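PDB 3M3I: putative uncharacterized protein from Leishmania major, which is of unknown function but belongs to the DUF985 family of the cupin superfamily and is found as a two-chain assembly. Local coordinates for residues Glu35-His47 / Ala59-Ser73. Numbering follows the deposited sequence.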
loop_
_atom_site.group_PDB
_atom_site.type_symbol
_atom_site.label_atom_id
_atom_site.label_comp_id
_atom_site.label_asym_id
_atom_site.label_seq_id
_atom_site.Cartn_x
_atom_site.Cartn_y
_atom_site.Cartn_z
ATOM N N GLU A 35 -7.207 -13.451 12.966
ATOM C CA GLU A 35 -8.482 -13.175 12.266
ATOM C C GLU A 35 -8.852 -14.256 11.222
ATOM O O GLU A 35 -10.030 -14.519 10.967
ATOM C CB GLU A 35 -8.428 -11.778 11.600
ATOM C CG GLU A 35 -7.466 -11.676 10.380
ATOM C CD GLU A 35 -7.229 -10.251 9.893
ATOM O OE1 GLU A 35 -6.628 -9.436 10.636
ATOM O OE2 GLU A 35 -7.631 -9.932 8.749
ATOM N N GLY A 36 -7.832 -14.880 10.640
ATOM C CA GLY A 36 -7.995 -15.887 9.607
ATOM C C GLY A 36 -7.023 -15.516 8.519
ATOM O O GLY A 36 -6.253 -14.575 8.697
ATOM N N GLY A 37 -7.042 -16.231 7.400
ATOM C CA GLY A 37 -6.122 -15.957 6.311
ATOM C C GLY A 37 -4.664 -16.036 6.710
ATOM O O GLY A 37 -4.345 -16.468 7.792
ATOM N N TYR A 38 -3.780 -15.592 5.820
ATOM C CA TYR A 38 -2.338 -15.761 6.002
ATOM C C TYR A 38 -1.615 -14.404 5.963
ATOM O O TYR A 38 -2.115 -13.450 5.378
ATOM C CB TYR A 38 -1.808 -16.745 4.953
ATOM C CG TYR A 38 -2.543 -18.081 5.006
ATOM C CD1 TYR A 38 -3.779 -18.245 4.391
ATOM C CD2 TYR A 38 -2.015 -19.169 5.693
ATOM C CE1 TYR A 38 -4.468 -19.452 4.449
ATOM C CE2 TYR A 38 -2.693 -20.383 5.752
ATOM C CZ TYR A 38 -3.926 -20.513 5.131
ATOM O OH TYR A 38 -4.616 -21.715 5.182
ATOM N N TYR A 39 -0.454 -14.301 6.611
ATOM C CA TYR A 39 0.247 -13.026 6.659
ATOM C C TYR A 39 1.735 -13.072 7.011
ATOM O O TYR A 39 2.256 -14.086 7.415
ATOM C CB TYR A 39 -0.470 -12.088 7.629
ATOM C CG TYR A 39 0.056 -12.123 9.035
ATOM C CD1 TYR A 39 0.565 -10.975 9.633
ATOM C CD2 TYR A 39 0.037 -13.289 9.777
ATOM C CE1 TYR A 39 1.042 -11.002 10.920
ATOM C CE2 TYR A 39 0.517 -13.322 11.062
ATOM C CZ TYR A 39 1.017 -12.178 11.625
ATOM O OH TYR A 39 1.484 -12.200 12.918
ATOM N N SER A 40 2.407 -11.939 6.826
ATOM C CA SER A 40 3.707 -11.715 7.446
ATOM C C SER A 40 4.003 -10.225 7.555
ATOM O O SER A 40 3.645 -9.462 6.685
ATOM C CB SER A 40 4.818 -12.415 6.672
ATOM O OG SER A 40 4.917 -11.875 5.376
ATOM N N GLU A 41 4.660 -9.830 8.632
ATOM C CA GLU A 41 5.156 -8.475 8.785
ATOM C C GLU A 41 6.254 -8.204 7.745
ATOM O O GLU A 41 6.996 -9.101 7.365
ATOM C CB GLU A 41 5.663 -8.252 10.218
ATOM C CG GLU A 41 4.557 -8.378 11.273
ATOM C CD GLU A 41 5.038 -8.130 12.709
ATOM O OE1 GLU A 41 5.894 -7.239 12.920
ATOM O OE2 GLU A 41 4.546 -8.814 13.643
ATOM N N VAL A 42 6.314 -6.968 7.260
ATOM C CA VAL A 42 7.307 -6.566 6.282
ATOM C C VAL A 42 8.104 -5.438 6.888
ATOM O O VAL A 42 9.236 -5.648 7.291
ATOM C CB VAL A 42 6.659 -6.172 4.938
ATOM C CG1 VAL A 42 7.711 -6.001 3.864
ATOM C CG2 VAL A 42 5.654 -7.238 4.526
ATOM N N VAL A 43 7.509 -4.255 7.003
ATOM C CA VAL A 43 8.197 -3.140 7.631
ATOM C C VAL A 43 7.364 -2.457 8.691
ATOM O O VAL A 43 6.136 -2.517 8.686
ATOM C CB VAL A 43 8.675 -2.086 6.613
ATOM C CG1 VAL A 43 9.505 -2.756 5.521
ATOM C CG2 VAL A 43 7.501 -1.326 6.028
ATOM N N ARG A 44 8.092 -1.801 9.586
ATOM C CA ARG A 44 7.562 -1.019 10.683
ATOM C C ARG A 44 8.367 0.302 10.766
ATOM O O ARG A 44 9.569 0.283 11.005
ATOM C CB ARG A 44 7.693 -1.841 11.980
ATOM C CG ARG A 44 6.463 -2.717 12.276
ATOM C CD ARG A 44 6.777 -4.119 12.789
ATOM N NE ARG A 44 7.310 -4.131 14.153
ATOM C CZ ARG A 44 6.592 -3.942 15.263
ATOM N NH1 ARG A 44 5.282 -3.692 15.202
ATOM N NH2 ARG A 44 7.199 -3.990 16.449
ATOM N N SER A 45 7.707 1.433 10.546
ATOM C CA SER A 45 8.338 2.759 10.679
ATOM C C SER A 45 9.296 2.881 11.866
ATOM O O SER A 45 8.992 2.448 12.971
ATOM C CB SER A 45 7.260 3.851 10.817
ATOM O OG SER A 45 7.840 5.159 10.965
ATOM N N ALA A 46 10.447 3.498 11.627
ATOM C CA ALA A 46 11.381 3.835 12.697
ATOM C C ALA A 46 10.797 4.898 13.634
ATOM O O ALA A 46 11.133 4.933 14.815
ATOM C CB ALA A 46 12.689 4.324 12.103
ATOM N N HIS A 47 9.920 5.747 13.091
ATOM C CA HIS A 47 9.394 6.935 13.770
ATOM C C HIS A 47 8.060 6.618 14.450
ATOM O O HIS A 47 7.162 6.051 13.831
ATOM C CB HIS A 47 9.218 8.051 12.735
ATOM C CG HIS A 47 8.577 9.303 13.262
ATOM N ND1 HIS A 47 9.269 10.247 13.989
ATOM C CD2 HIS A 47 7.321 9.789 13.117
ATOM C CE1 HIS A 47 8.461 11.245 14.291
ATOM N NE2 HIS A 47 7.274 10.996 13.770
ATOM N N ALA A 59 4.566 5.057 13.110
ATOM C CA ALA A 59 3.844 5.840 12.111
ATOM C C ALA A 59 2.959 4.925 11.277
ATOM O O ALA A 59 1.765 5.161 11.144
ATOM C CB ALA A 59 4.801 6.609 11.205
ATOM N N TYR A 60 3.575 3.886 10.719
ATOM C CA TYR A 60 2.874 2.860 9.962
ATOM C C TYR A 60 3.512 1.501 10.213
ATOM O O TYR A 60 4.645 1.408 10.668
ATOM C CB TYR A 60 2.917 3.166 8.469
ATOM C CG TYR A 60 4.302 3.042 7.878
ATOM C CD1 TYR A 60 4.724 1.871 7.281
ATOM C CD2 TYR A 60 5.196 4.094 7.936
ATOM C CE1 TYR A 60 5.992 1.756 6.763
ATOM C CE2 TYR A 60 6.477 3.980 7.411
ATOM C CZ TYR A 60 6.867 2.805 6.830
ATOM O OH TYR A 60 8.132 2.690 6.309
ATOM N N THR A 61 2.751 0.462 9.908
ATOM C CA THR A 61 3.209 -0.908 9.878
ATOM C C THR A 61 2.584 -1.486 8.628
ATOM O O THR A 61 1.493 -1.081 8.257
ATOM C CB THR A 61 2.752 -1.697 11.125
ATOM O OG1 THR A 61 1.335 -1.633 11.250
ATOM C CG2 THR A 61 3.379 -1.139 12.407
ATOM N N THR A 62 3.281 -2.397 7.950
ATOM C CA THR A 62 2.742 -3.018 6.722
ATOM C C THR A 62 2.825 -4.530 6.804
ATOM O O THR A 62 3.608 -5.075 7.589
ATOM C CB THR A 62 3.474 -2.577 5.412
ATOM O OG1 THR A 62 4.603 -3.426 5.190
ATOM C CG2 THR A 62 3.929 -1.119 5.462
ATOM N N ILE A 63 2.010 -5.194 5.984
ATOM C CA ILE A 63 1.987 -6.654 5.902
ATOM C C ILE A 63 1.573 -7.125 4.522
ATOM O O ILE A 63 0.979 -6.389 3.757
ATOM C CB ILE A 63 1.008 -7.300 6.926
ATOM C CG1 ILE A 63 -0.442 -6.961 6.605
ATOM C CG2 ILE A 63 1.319 -6.872 8.360
ATOM C CD1 ILE A 63 -1.437 -7.818 7.365
ATOM N N TYR A 64 1.929 -8.367 4.210
ATOM C CA TYR A 64 1.329 -9.099 3.120
ATOM C C TYR A 64 0.153 -9.889 3.702
ATOM O O TYR A 64 0.297 -10.540 4.714
ATOM C CB TYR A 64 2.326 -10.061 2.535
ATOM C CG TYR A 64 3.436 -9.453 1.704
ATOM C CD1 TYR A 64 3.165 -8.807 0.501
ATOM C CD2 TYR A 64 4.756 -9.577 2.088
ATOM C CE1 TYR A 64 4.186 -8.288 -0.277
ATOM C CE2 TYR A 64 5.776 -9.057 1.324
ATOM C CZ TYR A 64 5.493 -8.422 0.144
ATOM O OH TYR A 64 6.523 -7.915 -0.619
ATOM N N PHE A 65 -1.012 -9.820 3.078
ATOM C CA PHE A 65 -2.159 -10.585 3.540
ATOM C C PHE A 65 -2.749 -11.416 2.411
ATOM O O PHE A 65 -3.070 -10.877 1.363
ATOM C CB PHE A 65 -3.225 -9.656 4.118
ATOM C CG PHE A 65 -4.379 -10.387 4.709
ATOM C CD1 PHE A 65 -4.289 -10.943 5.974
ATOM C CD2 PHE A 65 -5.543 -10.562 3.992
ATOM C CE1 PHE A 65 -5.352 -11.638 6.521
ATOM C CE2 PHE A 65 -6.614 -11.253 4.534
ATOM C CZ PHE A 65 -6.512 -11.797 5.800
ATOM N N LEU A 66 -2.896 -12.721 2.632
ATOM C CA LEU A 66 -3.547 -13.615 1.660
ATOM C C LEU A 66 -4.791 -14.251 2.285
ATOM O O LEU A 66 -4.809 -14.602 3.463
ATOM C CB LEU A 66 -2.556 -14.658 1.127
ATOM C CG LEU A 66 -3.009 -15.740 0.128
ATOM C CD1 LEU A 66 -1.838 -16.269 -0.725
ATOM C CD2 LEU A 66 -3.683 -16.902 0.847
ATOM N N CYS A 67 -5.831 -14.386 1.471
ATOM C CA CYS A 67 -7.152 -14.854 1.888
ATOM C C CYS A 67 -7.560 -15.982 0.931
ATOM O O CYS A 67 -7.247 -15.923 -0.245
ATOM C CB CYS A 67 -8.120 -13.682 1.794
ATOM S SG CYS A 67 -9.697 -13.786 2.674
ATOM N N THR A 68 -8.231 -17.008 1.447
ATOM C CA THR A 68 -8.728 -18.130 0.644
ATOM C C THR A 68 -10.206 -18.351 0.969
ATOM O O THR A 68 -10.709 -17.781 1.927
ATOM C CB THR A 68 -7.935 -19.424 0.934
ATOM O OG1 THR A 68 -7.824 -19.610 2.350
ATOM C CG2 THR A 68 -6.536 -19.363 0.338
ATOM N N PRO A 69 -10.913 -19.169 0.168
ATOM C CA PRO A 69 -12.306 -19.486 0.530
ATOM C C PRO A 69 -12.439 -20.290 1.835
ATOM O O PRO A 69 -13.425 -20.134 2.550
ATOM C CB PRO A 69 -12.812 -20.288 -0.672
ATOM C CG PRO A 69 -11.887 -19.950 -1.785
ATOM C CD PRO A 69 -10.563 -19.707 -1.157
ATOM N N GLU A 70 -11.444 -21.125 2.137
ATOM C CA GLU A 70 -11.418 -21.910 3.375
ATOM C C GLU A 70 -10.859 -21.108 4.562
ATOM O O GLU A 70 -10.999 -21.538 5.703
ATOM C CB GLU A 70 -10.609 -23.200 3.181
ATOM C CG GLU A 70 -11.243 -24.215 2.204
ATOM C CD GLU A 70 -10.602 -25.618 2.270
ATOM O OE1 GLU A 70 -9.629 -25.792 3.041
ATOM O OE2 GLU A 70 -11.066 -26.548 1.557
ATOM N N SER A 71 -10.235 -19.951 4.294
ATOM C CA SER A 71 -9.656 -19.104 5.347
ATOM C C SER A 71 -9.983 -17.605 5.191
ATOM O O SER A 71 -9.117 -16.790 4.889
ATOM C CB SER A 71 -8.141 -19.309 5.423
ATOM O OG SER A 71 -7.650 -18.953 6.704
ATOM N N PRO A 72 -11.242 -17.230 5.430
ATOM C CA PRO A 72 -11.591 -15.810 5.454
ATOM C C PRO A 72 -11.015 -15.083 6.662
ATOM O O PRO A 72 -10.656 -15.721 7.629
ATOM C CB PRO A 72 -13.114 -15.830 5.536
ATOM C CG PRO A 72 -13.453 -17.160 6.117
ATOM C CD PRO A 72 -12.411 -18.100 5.639
ATOM N N SER A 73 -10.914 -13.757 6.601
ATOM C CA SER A 73 -10.571 -12.945 7.772
ATOM C C SER A 73 -11.881 -12.624 8.476
ATOM O O SER A 73 -12.766 -12.051 7.878
ATOM C CB SER A 73 -9.842 -11.672 7.341
ATOM O OG SER A 73 -9.984 -10.595 8.262
#
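An antiparallel strand pair of the cupin fold, broken by a beta bulge, joins Y38-R44 to T61-C67, with axes 4.7 Å apart at 175°. At the regular end Y38 and L66 exchange two backbone hydrogen bonds, and S40 and Y64 two longer ones. The register slips by one residue at the bulge: V42 N bonds only weakly to T62 O, while T62 N turns to V43 O (3.0 Å). There V42 CG2, anti to its carbonyl carbon, meets Y64 CD2 at 3.5 Å, the two side chains crossing at about a right angle. V43 CG2 lies at the edge of the Y60 ring, 3.5 Å from CE1, whereas S45 N sits over the centre of one face. The second subunit covers this end: its D81 hydrogen-bonds to Y60 OH and its Q147 to T62 OG1. Just before Y38 the chain turns through G36 and G37, and G37 N donates to S71 OG (2.9 Å). The F65 ring packs beside this turn, with G36 O at its edge and W84 of strand 81-87 meeting it. E35, with CG between its backbone N and carbonyl carbon (chi1 70°) and the chain extended beyond, sets OE2 3.6 Å from F65 CE1; OE2 accepts from S73 OG at 2.5 Å, a very short separation whose exact length is doubtful.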